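Local coordinates for protein glycosyl hydrolase, family 38 (Enterococcus faecalis, PDB 5KBP) that probably hydrolyses alpha-mannosidic linkages in carbohydrates as a metal-binding family 38 glycosidase, at residues A[831-836]-A[844-849]. Sequence-based numbering, arbitrary orientation.
Sequences WTAVKR and VVRGFN
T832 and A833 both turn their backbone N-H groups onto the carbonyl of R846, the point where strand 831-836 slips by one residue against its antiparallel partner 844-849. The bond from T832 N to R846 O is 3.1 Å long and nearly straight (169° at the hydrogen), whereas that from A833 N to the same oxygen, at 3.4 Å, is weak. R846 N returns a bond to A833 O at 3.0 Å, and V845 CA adds a C-H...O contact to this carbonyl. Beyond the slip the pairing is regular: K835 N reaches V844 O at 2.8 Å, and V844 N gives its hydrogen to K835 O.

On the other edge of 844-849, the backbones of V845 and G847 hydrogen-bond with W895 and R893 of strand 892-897.

On the face carrying A833, R846 has its CG anti to the backbone N (chi1 175°), which sets CG 3.8 Å from T832 OG1. The chain then bends at chi3 and brings NH1 back beside A833 CB. Its guanidinium forms a salt bridge with E101 of helix 100-117, and T832 OG1 is hydrogen-bonded to the same carboxylate. K835 NZ instead pairs with E874, which may help to offset the two like charges on this face. Here too T832 CG2 meets the edge of the F848 ring, 3.8 Å from F848 CE1.

On the opposite face the packing is apolar. V834 and V845 lie side by side, with V834 CG2 4.0 Å from V845 CG2. W831 CE3 comes to 4.1 Å from G847 CA, where G847 has no side chain to obstruct the ring.

T832 and A833 facing the single residue R846 form a classic beta bulge, here within a beta hairpin of the C-terminal beta-sandwich domain of family 38 glycosyl hydrolases.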
ATOM      1  N   TRP A 831      18.178 -16.415 -22.169  1.00 51.71           N
ATOM      2  CA  TRP A 831      18.294 -14.980 -22.395  1.00 49.64           C
ATOM      3  C   TRP A 831      17.410 -14.257 -21.389  1.00 52.20           C
ATOM      4  O   TRP A 831      16.202 -14.510 -21.327  1.00 58.50           O
ATOM      5  CB  TRP A 831      17.905 -14.625 -23.829  1.00 51.15           C
ATOM      6  CG  TRP A 831      18.699 -15.386 -24.844  1.00 54.99           C
ATOM      7  CD1 TRP A 831      18.350 -16.557 -25.450  1.00 55.28           C
ATOM      8  CD2 TRP A 831      19.989 -15.037 -25.360  1.00 48.99           C
ATOM      9  NE1 TRP A 831      19.339 -16.956 -26.316  1.00 53.87           N
ATOM     10  CE2 TRP A 831      20.357 -16.039 -26.279  1.00 49.84           C
ATOM     11  CE3 TRP A 831      20.867 -13.972 -25.136  1.00 42.93           C
ATOM     12  CZ2 TRP A 831      21.563 -16.008 -26.974  1.00 52.19           C
ATOM     13  CZ3 TRP A 831      22.066 -13.943 -25.827  1.00 42.74           C
ATOM     14  CH2 TRP A 831      22.402 -14.954 -26.735  1.00 50.14           C
ATOM     15  N   THR A 832      18.011 -13.356 -20.608  1.00 48.90           N
ATOM     16  CA  THR A 832      17.346 -12.779 -19.448  1.00 50.41           C
ATOM     17  C   THR A 832      17.180 -11.267 -19.484  1.00 51.16           C
ATOM     18  O   THR A 832      16.334 -10.750 -18.747  1.00 55.57           O
ATOM     19  CB  THR A 832      18.102 -13.146 -18.160  1.00 48.51           C
ATOM     20  OG1 THR A 832      19.442 -12.644 -18.230  1.00 53.78           O
ATOM     21  CG2 THR A 832      18.140 -14.654 -17.974  1.00 42.79           C
ATOM     22  N   ALA A 833      17.948 -10.541 -20.296  1.00 47.05           N
ATOM     23  CA  ALA A 833      17.890  -9.087 -20.245  1.00 47.68           C
ATOM     24  C   ALA A 833      18.162  -8.481 -21.613  1.00 51.52           C
ATOM     25  O   ALA A 833      19.087  -8.896 -22.316  1.00 58.43           O
ATOM     26  CB  ALA A 833      18.892  -8.527 -19.228  1.00 40.51           C
ATOM     27  N   VAL A 834      17.340  -7.499 -21.979  1.00 45.12           N
ATOM     28  CA  VAL A 834      17.603  -6.582 -23.084  1.00 43.64           C
ATOM     29  C   VAL A 834      17.161  -5.203 -22.609  1.00 46.96           C
ATOM     30  O   VAL A 834      15.960  -4.958 -22.442  1.00 47.86           O
ATOM     31  CB  VAL A 834      16.871  -6.967 -24.380  1.00 46.37           C
ATOM     32  CG1 VAL A 834      16.910  -5.810 -25.373  1.00 40.75           C
ATOM     33  CG2 VAL A 834      17.501  -8.200 -24.998  1.00 52.25           C
ATOM     34  N   LYS A 835      18.117  -4.315 -22.371  1.00 52.23           N
ATOM     35  CA  LYS A 835      17.819  -2.973 -21.881  1.00 50.94           C
ATOM     36  C   LYS A 835      18.948  -2.050 -22.326  1.00 49.57           C
ATOM     37  O   LYS A 835      19.744  -2.406 -23.201  1.00 47.54           O
ATOM     38  CB  LYS A 835      17.616  -2.991 -20.355  1.00 45.69           C
ATOM     39  CG  LYS A 835      18.877  -3.267 -19.553  1.00 48.88           C
ATOM     40  CD  LYS A 835      18.590  -3.279 -18.061  1.00 52.40           C
ATOM     41  CE  LYS A 835      19.873  -3.291 -17.251  1.00 46.57           C
ATOM     42  NZ  LYS A 835      20.641  -2.027 -17.424  1.00 43.90           N
ATOM     43  N   ARG A 836      19.026  -0.863 -21.729  1.00 46.56           N
ATOM     44  CA  ARG A 836      20.033   0.116 -22.103  1.00 52.10           C
ATOM     45  C   ARG A 836      20.675   0.723 -20.862  1.00 54.30           C
ATOM     46  O   ARG A 836      20.056   0.811 -19.799  1.00 47.57           O
ATOM     47  CB  ARG A 836      19.432   1.218 -22.991  1.00 50.37           C
ATOM     48  CG  ARG A 836      18.977   0.702 -24.348  1.00 52.93           C
ATOM     49  CD  ARG A 836      18.533   1.814 -25.280  1.00 48.08           C
ATOM     50  NE  ARG A 836      18.214   1.280 -26.600  1.00 46.56           N
ATOM     51  CZ  ARG A 836      19.085   1.187 -27.601  1.00 50.19           C
ATOM     52  NH1 ARG A 836      20.334   1.601 -27.438  1.00 46.70           N
ATOM     53  NH2 ARG A 836      18.703   0.683 -28.767  1.00 47.86           N
ATOM     54  N   VAL A 844      22.149  -3.104 -23.869  1.00 43.50           N
ATOM     55  CA  VAL A 844      22.696  -4.126 -22.984  1.00 41.90           C
ATOM     56  C   VAL A 844      21.880  -5.399 -23.153  1.00 45.22           C
ATOM     57  O   VAL A 844      20.649  -5.380 -23.030  1.00 45.83           O
ATOM     58  CB  VAL A 844      22.697  -3.663 -21.517  1.00 50.47           C
ATOM     59  CG1 VAL A 844      23.160  -4.788 -20.607  1.00 48.08           C
ATOM     60  CG2 VAL A 844      23.584  -2.438 -21.349  1.00 50.87           C
ATOM     61  N   VAL A 845      22.567  -6.503 -23.442  1.00 41.46           N
ATOM     62  CA  VAL A 845      21.948  -7.814 -23.582  1.00 44.94           C
ATOM     63  C   VAL A 845      22.713  -8.797 -22.708  1.00 51.00           C
ATOM     64  O   VAL A 845      23.948  -8.795 -22.696  1.00 55.88           O
ATOM     65  CB  VAL A 845      21.937  -8.288 -25.051  1.00 52.48           C
ATOM     66  CG1 VAL A 845      21.250  -9.640 -25.171  1.00 57.42           C
ATOM     67  CG2 VAL A 845      21.262  -7.256 -25.940  1.00 46.11           C
ATOM     68  N   ARG A 846      21.983  -9.633 -21.975  1.00 41.54           N
ATOM     69  CA  ARG A 846      22.599 -10.604 -21.084  1.00 47.68           C
ATOM     70  C   ARG A 846      21.969 -11.975 -21.273  1.00 49.28           C
ATOM     71  O   ARG A 846      20.743 -12.107 -21.343  1.00 48.19           O
ATOM     72  CB  ARG A 846      22.477 -10.174 -19.617  1.00 48.21           C
ATOM     73  CG  ARG A 846      22.993 -11.210 -18.625  1.00 43.77           C
ATOM     74  CD  ARG A 846      23.359 -10.588 -17.284  1.00 39.48           C
ATOM     75  NE  ARG A 846      22.337  -9.666 -16.801  1.00 44.12           N
ATOM     76  CZ  ARG A 846      22.468  -8.343 -16.800  1.00 49.48           C
ATOM     77  NH1 ARG A 846      21.487  -7.576 -16.345  1.00 34.31           N
ATOM     78  NH2 ARG A 846      23.583  -7.784 -17.252  1.00 35.21           N
ATOM     79  N   GLY A 847      22.827 -12.993 -21.356  1.00 48.49           N
ATOM     80  CA  GLY A 847      22.397 -14.375 -21.364  1.00 47.19           C
ATOM     81  C   GLY A 847      23.360 -15.222 -20.555  1.00 50.40           C
ATOM     82  O   GLY A 847      24.359 -14.724 -20.033  1.00 53.64           O
ATOM     83  N   PHE A 848      23.050 -16.512 -20.458  1.00 46.63           N
ATOM     84  CA  PHE A 848      23.922 -17.413 -19.718  1.00 44.55           C
ATOM     85  C   PHE A 848      23.862 -18.807 -20.320  1.00 46.39           C
ATOM     86  O   PHE A 848      22.850 -19.212 -20.899  1.00 52.35           O
ATOM     87  CB  PHE A 848      23.560 -17.458 -18.227  1.00 41.57           C
ATOM     88  CG  PHE A 848      22.244 -18.122 -17.932  1.00 49.84           C
ATOM     89  CD1 PHE A 848      21.050 -17.468 -18.181  1.00 51.76           C
ATOM     90  CD2 PHE A 848      22.205 -19.393 -17.382  1.00 51.08           C
ATOM     91  CE1 PHE A 848      19.838 -18.075 -17.902  1.00 49.96           C
ATOM     92  CE2 PHE A 848      20.999 -20.004 -17.098  1.00 53.68           C
ATOM     93  CZ  PHE A 848      19.814 -19.345 -17.359  1.00 53.23           C
ATOM     94  N   ASN A 849      24.965 -19.537 -20.177  1.00 50.61           N
ATOM     95  CA  ASN A 849      25.048 -20.908 -20.659  1.00 53.14           C
ATOM     96  C   ASN A 849      24.264 -21.833 -19.738  1.00 55.60           C
ATOM     97  O   ASN A 849      24.383 -21.751 -18.510  1.00 63.28           O
ATOM     98  CB  ASN A 849      26.509 -21.353 -20.738  1.00 57.27           C
ATOM     99  CG  ASN A 849      26.696 -22.629 -21.540  1.00 58.26           C
ATOM    100  OD1 ASN A 849      25.749 -23.384 -21.771  1.00 55.42           O
ATOM    101  ND2 ASN A 849      27.928 -22.880 -21.962  1.00 57.35           N
TER